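Local atomic coordinates of putative lipoprotein (Bacteroides fragilis, PDB entry 3NQI), a protein that is of unknown function but, as a putative lipoprotein, may bind a lipid or a similar ligand. Residues 130-135 and 142-147; 174-177 and 183-186. All blocks are in the same frame, centred on the assembly; numbering follows the deposited sequence.

Overall arrangement
Two neighbouring contacts, their centres about 7 Å apart, illustrate how charged side chains can tie the loops and short helices at one end of a strand-rich domain to each other. Contact 1 closes before contact 2 opens along the chain, and it joins the end of strand 123-132 to helix 138-145; it is partly buried, with valine, leucine and tyrosine packing beside one buried carboxylate. Contact 2 links the two loops flanking helix 178-183 and is buried, smaller and mostly ionic. They share a salt bridge, 2.8 Å between Glu144 OE2 and Arg184 NE, and a probable backbone bond from Val132 N to Thr186 O, where strand 123-132 runs antiparallel to strand 186-195.

Contact 1: residues 130-135 and 142-147; sequences YRVKNV and KNELAK
Strand 123-132, with the loop that carries it on to Val135, and helix 138-145 draw closest at Lys133 and Glu144, whose CA atoms lie 7.0 Å apart, and the backbone itself supplies one polar partner: Lys133 N donates to Glu144 OE2 at 3.0 Å. This bond is nearly straight at the hydrogen (176°), yet it reaches the oxygen from above the carboxylate, 63° out of its plane. With CG lying opposite the backbone N, the Glu144 chain bends at chi2 (51°), which brings the carboxylate to the end of the strand. Its OE2 rests 3.6 Å from Val132 CB, its CD lies 3.7 Å from Lys133 CB, and nearer the helix its CB meets Val135 CG2 at 4.1 Å. The segments form a strand-loop-helix connection, in which the chain leaves the strand and a short helix turns back against its end. Arg184 and His148 also bind OE2, and the positive charge of Arg184 probably stabilises the ionised acid. Beyond CB the extended chain of Lys133 carries its amine away from the carboxylate. On the other flank Leu145 and Tyr130 cross at about a right angle, Leu145 CD2 lying 3.6 Å from Tyr130 OH. A water lies 2.8 Å from both Tyr130 OH and Leu145 O and donates to the carbonyl, while Tyr130 OH is also hydrogen-bonded to Ser190 OG and Phe150 meets the ring edge-to-face.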
loop_
_atom_site.group_PDB
_atom_site.type_symbol
_atom_site.label_atom_id
_atom_site.label_comp_id
_atom_site.label_asym_id
_atom_site.label_seq_id
_atom_site.Cartn_x
_atom_site.Cartn_y
_atom_site.Cartn_z
ATOM N N TYR A 130 0.630 6.786 -10.168
ATOM C CA TYR A 130 0.769 8.191 -9.881
ATOM C C TYR A 130 1.862 8.887 -10.709
ATOM O O TYR A 130 2.545 8.258 -11.490
ATOM C CB TYR A 130 0.970 8.359 -8.401
ATOM C CG TYR A 130 2.224 7.782 -7.794
ATOM C CD1 TYR A 130 2.361 6.428 -7.567
ATOM C CD2 TYR A 130 3.270 8.608 -7.396
ATOM C CE1 TYR A 130 3.552 5.872 -7.032
ATOM C CE2 TYR A 130 4.445 8.074 -6.824
ATOM C CZ TYR A 130 4.568 6.719 -6.625
ATOM O OH TYR A 130 5.695 6.213 -6.074
ATOM N N ARG A 131 2.004 10.194 -10.550
ATOM C CA ARG A 131 2.900 10.970 -11.404
ATOM C C ARG A 131 4.055 11.522 -10.605
ATOM O O ARG A 131 3.839 12.136 -9.570
ATOM C CB ARG A 131 2.130 12.138 -12.043
ATOM C CG ARG A 131 1.157 11.716 -13.160
ATOM C CD ARG A 131 0.121 12.808 -13.486
ATOM N NE ARG A 131 -0.915 12.732 -12.486
ATOM C CZ ARG A 131 -2.140 12.252 -12.667
ATOM N NH1 ARG A 131 -2.571 11.874 -13.872
ATOM N NH2 ARG A 131 -2.940 12.177 -11.601
ATOM N N VAL A 132 5.278 11.319 -11.089
ATOM C CA VAL A 132 6.465 11.875 -10.462
ATOM C C VAL A 132 7.211 12.876 -11.365
ATOM O O VAL A 132 6.936 13.011 -12.571
ATOM C CB VAL A 132 7.411 10.739 -9.985
ATOM C CG1 VAL A 132 6.665 9.832 -8.920
ATOM C CG2 VAL A 132 7.929 9.888 -11.141
ATOM N N LYS A 133 8.169 13.587 -10.765
ATOM C CA LYS A 133 9.040 14.477 -11.513
ATOM C C LYS A 133 10.008 13.632 -12.337
ATOM O O LYS A 133 10.446 12.594 -11.890
ATOM C CB LYS A 133 9.810 15.354 -10.547
ATOM C CG LYS A 133 10.760 16.361 -11.183
ATOM C CD LYS A 133 11.393 17.233 -10.091
ATOM C CE LYS A 133 12.299 18.297 -10.683
ATOM N NZ LYS A 133 12.899 19.072 -9.588
ATOM N N ASN A 134 10.324 14.101 -13.534
ATOM C CA ASN A 134 11.254 13.427 -14.401
ATOM C C ASN A 134 12.687 13.741 -13.942
ATOM O O ASN A 134 13.230 14.788 -14.263
ATOM C CB ASN A 134 10.996 13.864 -15.858
ATOM C CG ASN A 134 11.913 13.164 -16.865
ATOM O OD1 ASN A 134 12.743 12.314 -16.510
ATOM N ND2 ASN A 134 11.765 13.531 -18.139
ATOM N N VAL A 135 13.264 12.859 -13.153
ATOM C CA VAL A 135 14.627 13.019 -12.694
ATOM C C VAL A 135 15.371 11.794 -13.152
ATOM O O VAL A 135 14.756 10.766 -13.415
ATOM C CB VAL A 135 14.734 13.196 -11.164
ATOM C CG1 VAL A 135 14.187 14.562 -10.736
ATOM C CG2 VAL A 135 14.045 12.047 -10.432
ATOM N N LYS A 142 15.429 8.441 -5.971
ATOM C CA LYS A 142 15.144 7.998 -4.607
ATOM C C LYS A 142 14.587 9.143 -3.801
ATOM O O LYS A 142 13.587 8.962 -3.086
ATOM C CB LYS A 142 16.359 7.414 -3.885
ATOM C CG LYS A 142 16.818 6.056 -4.378
ATOM C CD LYS A 142 18.147 5.709 -3.678
ATOM C CE LYS A 142 18.777 4.409 -4.181
ATOM N NZ LYS A 142 20.065 4.141 -3.456
ATOM N N ASN A 143 15.208 10.314 -3.937
ATOM C CA ASN A 143 14.735 11.541 -3.230
ATOM C C ASN A 143 13.290 11.970 -3.641
ATOM O O ASN A 143 12.515 12.470 -2.776
ATOM C CB ASN A 143 15.722 12.665 -3.407
ATOM C CG ASN A 143 15.328 13.911 -2.656
ATOM O OD1 ASN A 143 15.260 13.929 -1.431
ATOM N ND2 ASN A 143 15.032 14.955 -3.396
ATOM N N GLU A 144 12.997 11.834 -4.934
ATOM C CA GLU A 144 11.722 12.174 -5.524
ATOM C C GLU A 144 10.665 11.236 -4.979
ATOM O O GLU A 144 9.608 11.690 -4.550
ATOM C CB GLU A 144 11.746 12.055 -7.057
ATOM C CG GLU A 144 10.433 12.180 -7.805
ATOM C CD GLU A 144 9.572 13.391 -7.475
ATOM O OE1 GLU A 144 10.038 14.392 -6.902
ATOM O OE2 GLU A 144 8.387 13.369 -7.791
ATOM N N LEU A 145 10.946 9.940 -5.008
ATOM C CA LEU A 145 9.996 8.937 -4.489
ATOM C C LEU A 145 9.628 9.174 -3.028
ATOM O O LEU A 145 8.447 9.012 -2.649
ATOM C CB LEU A 145 10.502 7.515 -4.758
ATOM C CG LEU A 145 10.546 7.011 -6.226
ATOM C CD1 LEU A 145 11.251 5.659 -6.302
ATOM C CD2 LEU A 145 9.156 6.942 -6.894
ATOM N N ALA A 146 10.596 9.610 -2.226
ATOM C CA ALA A 146 10.390 9.933 -0.800
ATOM C C ALA A 146 9.459 11.113 -0.556
ATOM O O ALA A 146 9.022 11.302 0.549
ATOM C CB ALA A 146 11.712 10.231 -0.116
ATOM N N LYS A 147 9.238 11.966 -1.551
ATOM C CA LYS A 147 8.306 13.070 -1.405
ATOM C C LYS A 147 6.825 12.661 -1.371
ATOM O O LYS A 147 5.984 13.476 -1.049
ATOM C CB LYS A 147 8.492 14.060 -2.548
ATOM C CG LYS A 147 9.792 14.858 -2.472
ATOM C CD LYS A 147 9.895 15.918 -3.589
ATOM C CE LYS A 147 11.084 16.859 -3.367
ATOM N NZ LYS A 147 10.916 17.966 -2.335
HETATM O O HOH W 1 6.756 6.974 -3.622
#

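Contact 2: residues 174-177 and 183-186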
loop_
_atom_site.group_PDB
_atom_site.type_symbol
_atom_site.label_atom_id
_atom_site.label_comp_id
_atom_site.label_asym_id
_atom_site.label_seq_id
_atom_site.Cartn_x
_atom_site.Cartn_y
_atom_site.Cartn_z
ATOM N N VAL A 174 2.279 15.297 -1.513
ATOM C CA VAL A 174 3.601 15.484 -2.143
ATOM C C VAL A 174 4.303 16.616 -1.414
ATOM O O VAL A 174 3.760 17.714 -1.330
ATOM C CB VAL A 174 3.481 15.781 -3.643
ATOM C CG1 VAL A 174 4.878 15.930 -4.368
ATOM C CG2 VAL A 174 2.655 14.705 -4.335
ATOM N N GLU A 175 5.526 16.369 -0.928
ATOM C CA GLU A 175 6.302 17.400 -0.212
ATOM C C GLU A 175 7.045 18.243 -1.230
ATOM O O GLU A 175 8.243 18.081 -1.462
ATOM C CB GLU A 175 7.259 16.769 0.824
ATOM C CG GLU A 175 7.795 17.844 1.860
ATOM C CD GLU A 175 8.951 17.315 2.720
ATOM O OE1 GLU A 175 9.446 16.217 2.441
ATOM O OE2 GLU A 175 9.425 18.045 3.619
ATOM N N ASP A 176 6.302 19.156 -1.837
ATOM C CA ASP A 176 6.869 20.112 -2.795
ATOM C C ASP A 176 5.914 21.290 -2.962
ATOM O O ASP A 176 4.815 21.288 -2.420
ATOM C CB ASP A 176 7.119 19.443 -4.156
ATOM C CG ASP A 176 8.245 20.119 -4.969
ATOM O OD1 ASP A 176 8.626 21.259 -4.661
ATOM O OD2 ASP A 176 8.698 19.513 -5.950
ATOM N N GLU A 177 6.352 22.284 -3.700
ATOM C CA GLU A 177 5.558 23.494 -3.945
ATOM C C GLU A 177 4.389 23.224 -4.895
ATOM O O GLU A 177 4.502 22.388 -5.801
ATOM C CB GLU A 177 6.455 24.605 -4.500
ATOM C CG GLU A 177 7.494 25.087 -3.497
ATOM C CD GLU A 177 6.865 25.841 -2.346
ATOM O OE1 GLU A 177 6.349 26.963 -2.582
ATOM O OE2 GLU A 177 6.886 25.312 -1.208
ATOM N N GLU A 183 3.092 20.152 -12.249
ATOM C CA GLU A 183 3.864 19.805 -13.432
ATOM C C GLU A 183 4.249 18.323 -13.557
ATOM O O GLU A 183 4.629 17.879 -14.633
ATOM C CB GLU A 183 5.134 20.660 -13.484
ATOM N N ARG A 184 4.175 17.545 -12.466
ATOM C CA ARG A 184 4.624 16.171 -12.510
ATOM C C ARG A 184 3.796 15.370 -13.500
ATOM O O ARG A 184 2.564 15.412 -13.468
ATOM C CB ARG A 184 4.584 15.531 -11.111
ATOM C CG ARG A 184 5.655 16.067 -10.201
ATOM C CD ARG A 184 5.471 15.520 -8.823
ATOM N NE ARG A 184 6.706 15.557 -8.060
ATOM C CZ ARG A 184 7.171 16.639 -7.460
ATOM N NH1 ARG A 184 6.544 17.822 -7.566
ATOM N NH2 ARG A 184 8.335 16.591 -6.810
ATOM N N ALA A 185 4.488 14.655 -14.372
ATOM C CA ALA A 185 3.862 13.919 -15.490
ATOM C C ALA A 185 4.467 12.557 -15.779
ATOM O O ALA A 185 4.033 11.873 -16.737
ATOM C CB ALA A 185 3.858 14.803 -16.831
ATOM N N THR A 186 5.412 12.101 -14.964
ATOM C CA THR A 186 6.069 10.822 -15.234
ATOM C C THR A 186 5.320 9.680 -14.530
ATOM O O THR A 186 5.268 9.624 -13.326
ATOM C CB THR A 186 7.545 10.873 -14.839
ATOM O OG1 THR A 186 8.151 11.997 -15.496
ATOM C CG2 THR A 186 8.305 9.518 -15.207
#
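A largely buried contact, built on a salt bridge, spans the two ends of a short helical connection, joining Asp176, just ahead of helix 178-183, to the buried Arg184, just after it. Arg184 meets the acid end-on, and both of its terminal nitrogens converge on a single oxygen: NH2 lies 3.1 Å and NH1 3.2 Å from Asp176 OD2. That oxygen sits at the guanidinium edge, in its plane, but the carboxylate is turned 76° against it. NH2 uses the anti lone pair of OD2, whereas NH1 approaches on the anti side from 35° out of the carboxylate plane. The second oxygen is held by the backbone, Glu177 N donating to Asp176 OD1 at 2.7 Å, so the acid is fixed through both oxygens. Val174 CG1 covers one guanidinium face, centred over it and 3.9 Å from Arg184 CZ. An arginine chain extended from CG to NE carries the group across from the far loop. An inverse gamma turn centred on Glu175, closed by a weak bond, lets both Val174 and Asp176 face Arg184. The NE side of Arg184 faces helix 138-145 through Glu144, Ile181 of helix 178-183 touches both Val174 and Asp176, and His148 of strand 148-155 packs against Val174 and Arg184.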